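Adhesion G-protein coupled receptor G6 (Danio rerio, PDB 6V55) is an adhesion G-protein coupled receptor whose calcium-binding extracellular region probably takes part in cell adhesion and in signalling linked to myelination. Local coordinates at residues T352-T362 and I396-L404; M446-F454 and R483-S494. All blocks are in the same frame, centred on the assembly; numbering follows the deposited sequence.

Contact 1 (T352-T362 and I396-L404); sequences TDEQTPDRDAT and ITTTRQIYL. Unlike the reference sequence in segment 396-404: I402 (reference Thr).
The Y403 ring is met at its edge, near its plane, by T362, whose OG1 lies 3.2 Å from Y403 CE1. The R400 guanidinium has T352 OG1 obliquely beside NH1, and both side chains turn their polar ends to D439. Over one face of the R359 guanidinium sits Q355 CB; at its edge is the D353 carboxylate, with R359 NH2 salt-bridged to D353 OD2 at 2.7 Å. The same oxygen takes the backbone N of Q355 from the opposite face, closing an Asx turn.

Hydroxyls and one amide form a row of bonds that runs along 396-404 and crosses to 352-362 at both ends, every bond donating in the same sense. T362 OG1 donates weakly to Y403 OH, which reaches Q401 OE1 at 2.7 Å. The other end of that amide, Q401 NE2, gives a nearly in-plane bond of 3.0 Å to T399 OG1. Set between its own backbone N and carbonyl carbon (chi1 52°), T399 OG1 donates to T356 OG1 at 2.9 Å.

All this lies in the SEA domain, where strands 342-353 and 399-410 are antiparallel neighbours in the sheet. T352 and R400 make a non-hydrogen-bonded pair; D353 and T399 make the hydrogen-bonded one, with D353 N 2.8 Å from T399 O. Beyond the pair, the chain from E354 to D360 loops back toward helix 361-374, and D360 stands at that helix's N-cap.

T356 OG1 closes the row on T397 O at 2.9 Å, from 55° above the carbonyl plane. A valine in place of T356 would probably leave the T399 hydroxyl without its acceptor and cost T397 O its hydroxyl donor. A water links E354 O and T398 OG1, beside the E354 CG that lies alongside T398.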
# COMPACT_ATOMS: atom_id res chain seq x y z
N THR A 352 30.34 32.84 18.53
CA THR A 352 31.02 33.66 19.54
C THR A 352 31.36 35.02 18.94
O THR A 352 32.13 35.11 17.99
CB THR A 352 32.29 33.00 20.09
OG1 THR A 352 31.91 31.89 20.89
CG2 THR A 352 33.04 33.94 20.97
N ASP A 353 30.78 36.08 19.51
CA ASP A 353 31.00 37.44 19.07
C ASP A 353 31.99 38.07 20.03
O ASP A 353 31.72 38.15 21.23
CB ASP A 353 29.68 38.22 19.08
CG ASP A 353 29.71 39.46 18.19
OD1 ASP A 353 28.63 39.89 17.73
OD2 ASP A 353 30.80 40.03 17.94
N GLU A 354 33.12 38.55 19.50
CA GLU A 354 34.06 39.27 20.35
C GLU A 354 33.88 40.78 20.27
O GLU A 354 34.49 41.50 21.07
CB GLU A 354 35.48 38.89 19.99
CG GLU A 354 35.93 37.68 20.75
CD GLU A 354 37.21 37.10 20.21
OE1 GLU A 354 38.14 36.86 21.02
OE2 GLU A 354 37.26 36.87 18.97
N GLN A 355 33.02 41.25 19.36
CA GLN A 355 32.70 42.66 19.21
C GLN A 355 31.20 42.86 19.39
O GLN A 355 30.52 43.35 18.47
CB GLN A 355 33.15 43.14 17.83
CG GLN A 355 34.65 43.06 17.63
CD GLN A 355 35.02 43.01 16.18
OE1 GLN A 355 34.24 43.42 15.32
NE2 GLN A 355 36.22 42.48 15.89
N THR A 356 30.68 42.44 20.55
CA THR A 356 29.24 42.54 20.83
C THR A 356 28.65 43.95 20.86
O THR A 356 27.56 44.12 20.27
CB THR A 356 28.92 41.77 22.12
OG1 THR A 356 29.61 40.50 22.15
CG2 THR A 356 27.44 41.53 22.25
N PRO A 357 29.28 45.00 21.45
CA PRO A 357 28.64 46.32 21.41
C PRO A 357 28.70 47.06 20.09
O PRO A 357 28.07 48.12 19.96
CB PRO A 357 29.43 47.08 22.46
CG PRO A 357 30.71 46.51 22.42
CD PRO A 357 30.42 45.10 22.40
N ASP A 358 29.41 46.55 19.10
CA ASP A 358 29.62 47.31 17.88
C ASP A 358 28.49 47.01 16.91
O ASP A 358 27.60 47.83 16.70
CB ASP A 358 31.02 47.00 17.34
CG ASP A 358 32.11 47.22 18.41
OD1 ASP A 358 32.23 48.37 18.91
OD2 ASP A 358 32.83 46.27 18.79
N ARG A 359 28.47 45.78 16.39
CA ARG A 359 27.62 45.39 15.27
C ARG A 359 26.37 44.66 15.74
O ARG A 359 26.17 44.39 16.93
CB ARG A 359 28.41 44.48 14.33
CG ARG A 359 28.70 43.12 14.93
CD ARG A 359 29.91 42.51 14.30
NE ARG A 359 30.42 41.39 15.07
CZ ARG A 359 31.57 40.77 14.81
NH1 ARG A 359 32.33 41.18 13.79
NH2 ARG A 359 31.97 39.75 15.55
N ASP A 360 25.52 44.36 14.76
CA ASP A 360 24.43 43.40 14.90
C ASP A 360 24.84 42.16 14.12
O ASP A 360 24.93 42.20 12.89
CB ASP A 360 23.11 43.98 14.38
CG ASP A 360 22.05 42.91 14.16
OD1 ASP A 360 21.42 42.45 15.16
OD2 ASP A 360 21.86 42.51 12.99
N ALA A 361 25.09 41.07 14.84
CA ALA A 361 25.68 39.89 14.24
C ALA A 361 24.70 39.11 13.36
O ALA A 361 25.16 38.26 12.58
CB ALA A 361 26.24 38.97 15.33
N THR A 362 23.39 39.38 13.45
CA THR A 362 22.41 38.66 12.66
C THR A 362 22.54 38.97 11.16
O THR A 362 22.38 38.07 10.33
CB THR A 362 20.99 38.98 13.14
OG1 THR A 362 20.95 39.01 14.58
CG2 THR A 362 20.05 37.93 12.69
N ILE A 396 33.78 40.88 29.16
CA ILE A 396 32.38 41.26 29.18
C ILE A 396 31.86 41.58 27.79
O ILE A 396 30.65 41.54 27.55
CB ILE A 396 32.15 42.42 30.17
CG1 ILE A 396 33.03 43.61 29.80
CG2 ILE A 396 32.34 41.99 31.63
CD1 ILE A 396 32.25 44.73 29.18
N THR A 397 32.75 41.92 26.87
CA THR A 397 32.39 42.25 25.51
C THR A 397 32.44 41.03 24.57
O THR A 397 32.20 41.17 23.36
CB THR A 397 33.31 43.41 25.06
OG1 THR A 397 33.26 43.58 23.68
CG2 THR A 397 34.76 43.13 25.44
N THR A 398 32.65 39.82 25.12
CA THR A 398 32.55 38.58 24.36
C THR A 398 31.31 37.81 24.79
O THR A 398 31.21 37.37 25.94
CB THR A 398 33.79 37.69 24.50
OG1 THR A 398 34.91 38.32 23.87
CG2 THR A 398 33.53 36.35 23.79
N THR A 399 30.37 37.66 23.85
CA THR A 399 29.18 36.84 24.04
C THR A 399 29.23 35.58 23.20
O THR A 399 29.74 35.57 22.08
CB THR A 399 27.90 37.57 23.66
OG1 THR A 399 28.05 38.12 22.34
CG2 THR A 399 27.67 38.65 24.61
N ARG A 400 28.63 34.53 23.76
CA ARG A 400 28.17 33.36 23.02
C ARG A 400 26.71 33.56 22.71
O ARG A 400 25.90 33.79 23.62
CB ARG A 400 28.35 32.09 23.85
CG ARG A 400 27.89 30.86 23.09
CD ARG A 400 27.99 29.57 23.92
NE ARG A 400 29.09 29.56 24.89
CZ ARG A 400 30.37 29.31 24.59
NH1 ARG A 400 30.73 29.05 23.33
NH2 ARG A 400 31.30 29.33 25.54
N GLN A 401 26.35 33.49 21.43
CA GLN A 401 25.01 33.79 20.96
C GLN A 401 24.46 32.56 20.27
O GLN A 401 25.18 31.90 19.52
CB GLN A 401 25.02 35.00 20.01
CG GLN A 401 25.58 36.29 20.63
CD GLN A 401 25.57 37.46 19.66
OE1 GLN A 401 24.90 37.41 18.63
NE2 GLN A 401 26.31 38.52 19.98
N ILE A 402 23.20 32.21 20.53
CA ILE A 402 22.56 31.05 19.93
C ILE A 402 21.43 31.55 19.04
O ILE A 402 20.54 32.27 19.51
CB ILE A 402 22.06 30.04 20.97
CG1 ILE A 402 23.22 29.59 21.85
CG2 ILE A 402 21.48 28.84 20.28
CD1 ILE A 402 22.92 28.47 22.81
N TYR A 403 21.48 31.17 17.76
CA TYR A 403 20.56 31.60 16.72
C TYR A 403 19.77 30.42 16.20
O TYR A 403 20.28 29.30 16.12
CB TYR A 403 21.31 32.25 15.55
CG TYR A 403 21.80 33.65 15.84
CD1 TYR A 403 21.05 34.75 15.46
CD2 TYR A 403 22.99 33.86 16.52
CE1 TYR A 403 21.48 36.04 15.73
CE2 TYR A 403 23.43 35.14 16.79
CZ TYR A 403 22.67 36.22 16.40
OH TYR A 403 23.10 37.50 16.68
N LEU A 404 18.53 30.68 15.82
CA LEU A 404 17.67 29.71 15.15
C LEU A 404 17.40 30.19 13.73
O LEU A 404 16.91 31.30 13.56
CB LEU A 404 16.37 29.54 15.92
CG LEU A 404 15.39 28.50 15.41
CD1 LEU A 404 15.97 27.11 15.53
CD2 LEU A 404 14.13 28.63 16.25
O HOH W 1 35.81 40.83 23.37

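Contact 2 (M446-F454 and R483-S494); sequences MENCQADEF and RTCMINRDNYTS. With NAG (2-acetamido-2-deoxy-beta-D-glucopyranose), chain I.
M446 reaches over to I487, Y492 and S494 with a chain bent at chi2 and chi3. Its CB points toward 483-494, and CG comes 4.4 Å from S494 CB. SD lies 3.2 Å from Y492 O, a carbonyl oxygen that accepts a hydrogen bond from R346. The terminal CE rests on I487, 3.7 Å from CG2. Next along, S494 OG donates to E447 O at 2.6 Å, tilted from the carbonyl plane.

C449 and C485 then join the segments covalently, SG to SG 2.0 Å, with a dihedral of 89° about the bond. At the far end, R483 extends to D452. NH1 meets the anti lone pair of D452 OD2 at 2.6 Å, nearly straight (172°) and in the guanidinium plane, while water bridges NH2 to the same oxygen. F454 CD2 lies over one guanidinium face, and R483 NE binds A497 O.

The hairpin turn of strands 480-488 and 493-496 carries an N-glycan on N491, in an N-Y-T sequon completed by T493. Hydrogen bond, salt bridge and methionine packing tie the largely irregular segment 446-454 to this hairpin; the disulfide fixes their spacing covalently, consistent with an oxidising extracellular setting.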
# COMPACT_ATOMS: atom_id res chain seq x y z
N MET A 446 13.32 19.62 7.94
CA MET A 446 12.05 20.00 8.54
C MET A 446 11.04 18.86 8.41
O MET A 446 10.86 18.30 7.33
CB MET A 446 11.51 21.25 7.87
CG MET A 446 10.09 21.55 8.19
SD MET A 446 10.04 22.95 9.24
CE MET A 446 10.35 24.23 8.07
N GLU A 447 10.43 18.52 9.54
CA GLU A 447 9.63 17.32 9.68
C GLU A 447 8.33 17.48 8.91
O GLU A 447 7.74 18.56 8.88
CB GLU A 447 9.35 17.05 11.16
CG GLU A 447 10.61 16.83 12.03
CD GLU A 447 11.28 18.12 12.56
OE1 GLU A 447 12.53 18.17 12.57
OE2 GLU A 447 10.58 19.09 12.94
N ASN A 448 7.94 16.40 8.24
CA ASN A 448 6.67 16.31 7.54
C ASN A 448 5.50 16.43 8.51
O ASN A 448 5.60 16.00 9.67
CB ASN A 448 6.56 14.96 6.83
CG ASN A 448 7.43 14.87 5.63
OD1 ASN A 448 7.88 15.88 5.11
ND2 ASN A 448 7.66 13.65 5.15
N CYS A 449 4.39 17.01 8.05
CA CYS A 449 3.14 16.87 8.78
C CYS A 449 2.71 15.41 8.73
O CYS A 449 2.67 14.80 7.65
CB CYS A 449 2.05 17.76 8.20
SG CYS A 449 2.36 19.53 8.26
N GLN A 450 2.42 14.83 9.89
CA GLN A 450 2.05 13.43 9.96
C GLN A 450 0.66 13.22 9.39
O GLN A 450 -0.14 14.16 9.27
CB GLN A 450 2.10 12.93 11.41
CG GLN A 450 3.50 12.87 11.99
CD GLN A 450 4.43 11.94 11.20
OE1 GLN A 450 5.18 12.40 10.34
NE2 GLN A 450 4.39 10.65 11.51
N ALA A 451 0.39 11.97 8.99
CA ALA A 451 -0.95 11.56 8.63
C ALA A 451 -1.90 11.72 9.80
O ALA A 451 -1.53 11.43 10.95
CB ALA A 451 -0.95 10.11 8.15
N ASP A 452 -3.11 12.21 9.53
CA ASP A 452 -3.97 12.79 10.56
C ASP A 452 -5.42 12.86 10.07
O ASP A 452 -5.67 13.38 8.98
CB ASP A 452 -3.47 14.19 10.94
CG ASP A 452 -4.33 14.86 11.98
OD1 ASP A 452 -4.45 14.28 13.08
OD2 ASP A 452 -4.89 15.96 11.71
N GLU A 453 -6.36 12.37 10.88
CA GLU A 453 -7.79 12.38 10.52
C GLU A 453 -8.48 13.53 11.25
O GLU A 453 -8.74 13.45 12.45
CB GLU A 453 -8.45 11.04 10.85
CG GLU A 453 -9.97 10.96 10.59
CD GLU A 453 -10.46 9.52 10.51
OE1 GLU A 453 -11.65 9.28 10.17
OE2 GLU A 453 -9.63 8.61 10.78
N PHE A 454 -8.77 14.61 10.51
CA PHE A 454 -9.54 15.72 11.06
C PHE A 454 -10.33 16.41 9.95
O PHE A 454 -9.74 16.80 8.93
CB PHE A 454 -8.69 16.76 11.80
CG PHE A 454 -9.50 17.91 12.33
CD1 PHE A 454 -10.45 17.70 13.33
CD2 PHE A 454 -9.35 19.18 11.80
CE1 PHE A 454 -11.24 18.74 13.80
CE2 PHE A 454 -10.12 20.23 12.27
CZ PHE A 454 -11.06 20.01 13.27
N ARG A 483 -6.26 20.53 2.67
CA ARG A 483 -5.51 20.88 3.88
C ARG A 483 -4.05 21.08 3.51
O ARG A 483 -3.49 20.33 2.70
CB ARG A 483 -5.60 19.80 4.97
CG ARG A 483 -5.53 20.33 6.38
CD ARG A 483 -5.60 19.21 7.42
NE ARG A 483 -5.67 19.71 8.79
CZ ARG A 483 -5.52 18.94 9.87
NH1 ARG A 483 -5.29 17.63 9.73
NH2 ARG A 483 -5.61 19.46 11.09
N THR A 484 -3.42 22.10 4.10
CA THR A 484 -2.05 22.47 3.77
C THR A 484 -1.14 22.26 4.98
O THR A 484 -1.49 22.65 6.10
CB THR A 484 -1.97 23.93 3.30
OG1 THR A 484 -2.89 24.12 2.22
CG2 THR A 484 -0.56 24.27 2.79
N CYS A 485 -0.01 21.60 4.75
CA CYS A 485 1.08 21.47 5.70
C CYS A 485 1.91 22.76 5.65
O CYS A 485 2.70 22.96 4.72
CB CYS A 485 1.93 20.25 5.35
SG CYS A 485 3.28 19.92 6.49
N MET A 486 1.76 23.63 6.66
CA MET A 486 2.36 24.97 6.70
C MET A 486 3.64 24.99 7.55
O MET A 486 3.87 24.13 8.40
CB MET A 486 1.39 25.99 7.29
CG MET A 486 0.03 25.96 6.68
SD MET A 486 -0.23 27.32 5.54
CE MET A 486 -0.19 28.71 6.67
N ILE A 487 4.43 26.05 7.35
CA ILE A 487 5.63 26.31 8.16
C ILE A 487 5.34 27.42 9.17
O ILE A 487 5.05 28.57 8.78
CB ILE A 487 6.83 26.68 7.30
CG1 ILE A 487 7.21 25.49 6.45
CG2 ILE A 487 7.99 27.12 8.17
CD1 ILE A 487 8.01 25.89 5.34
N ASN A 488 5.43 27.09 10.45
CA ASN A 488 5.41 28.09 11.51
C ASN A 488 6.71 28.89 11.44
O ASN A 488 7.78 28.38 11.75
CB ASN A 488 5.27 27.41 12.87
CG ASN A 488 5.38 28.39 13.99
OD1 ASN A 488 4.81 29.47 13.93
ND2 ASN A 488 6.11 28.03 15.04
N ARG A 489 6.63 30.17 11.05
CA ARG A 489 7.83 30.96 10.89
C ARG A 489 8.28 31.64 12.19
O ARG A 489 8.87 32.73 12.14
CB ARG A 489 7.64 31.99 9.78
CG ARG A 489 7.38 31.32 8.45
CD ARG A 489 7.48 32.26 7.27
NE ARG A 489 7.49 31.49 6.03
CZ ARG A 489 8.59 31.19 5.36
NH1 ARG A 489 9.77 31.61 5.82
NH2 ARG A 489 8.52 30.48 4.24
N ASP A 490 8.01 31.03 13.35
CA ASP A 490 8.55 31.48 14.63
C ASP A 490 9.56 30.49 15.19
O ASP A 490 10.71 30.87 15.41
CB ASP A 490 7.43 31.75 15.62
CG ASP A 490 6.73 33.06 15.33
OD1 ASP A 490 7.29 33.84 14.52
OD2 ASP A 490 5.65 33.31 15.91
N ASN A 491 9.21 29.21 15.40
CA ASN A 491 10.25 28.26 15.77
C ASN A 491 10.59 27.24 14.69
O ASN A 491 11.25 26.24 15.00
CB ASN A 491 9.93 27.55 17.10
CG ASN A 491 8.58 26.86 17.12
OD1 ASN A 491 7.86 26.78 16.13
ND2 ASN A 491 8.26 26.33 18.32
N TYR A 492 10.16 27.49 13.43
CA TYR A 492 10.61 26.78 12.21
C TYR A 492 10.29 25.29 12.26
O TYR A 492 11.12 24.45 11.91
CB TYR A 492 12.09 27.05 11.90
CG TYR A 492 12.36 28.53 11.73
CD1 TYR A 492 11.43 29.35 11.10
CD2 TYR A 492 13.52 29.11 12.24
CE1 TYR A 492 11.62 30.71 10.98
CE2 TYR A 492 13.73 30.50 12.11
CZ TYR A 492 12.76 31.27 11.47
OH TYR A 492 12.89 32.62 11.31
N THR A 493 9.10 24.98 12.78
CA THR A 493 8.51 23.66 12.78
C THR A 493 7.28 23.69 11.89
O THR A 493 6.74 24.76 11.60
CB THR A 493 8.10 23.24 14.19
OG1 THR A 493 7.11 24.16 14.67
CG2 THR A 493 9.31 23.27 15.12
N SER A 494 6.81 22.52 11.48
CA SER A 494 5.65 22.44 10.60
C SER A 494 4.39 22.05 11.37
O SER A 494 4.44 21.42 12.43
CB SER A 494 5.88 21.43 9.49
OG SER A 494 6.07 20.16 10.07
C1 NAG I . 7.09 25.62 18.80
C2 NAG I . 5.74 26.36 18.63
C3 NAG I . 4.63 25.63 19.40
C4 NAG I . 4.59 24.14 19.05
C5 NAG I . 5.97 23.50 19.22
C6 NAG I . 6.03 22.04 18.81
C7 NAG I . 5.27 28.79 18.55
C8 NAG I . 5.59 30.12 19.17
N2 NAG I . 5.89 27.73 19.09
O3 NAG I . 3.37 26.22 19.13
O4 NAG I . 3.62 23.46 19.86
O5 NAG I . 6.94 24.21 18.42
O6 NAG I . 6.95 21.81 17.75
O7 NAG I . 4.48 28.68 17.61
O HOH W 2 -5.26 17.79 13.29

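The two contacts follow one another along the chain: 352-362 with 396-404 closes before 446-454 with 483-494 opens, and their centres lie 32 Å apart. Contact 1 sits within the SEA domain, on strands 342-353 and 399-410 of its antiparallel sheet. Strand 436-445, in the same sheet, runs straight into M446 of contact 2, whose backbone bonds with F344 of strand 342-353. The hairpin of contact 2 belongs to a separate small sheet, yet Y492 packs on strand 399-410, with CE2 3.6 Å from L404 O. The SEA sheet thus abuts the disulfide-bonded module that follows it in this multidomain extracellular region.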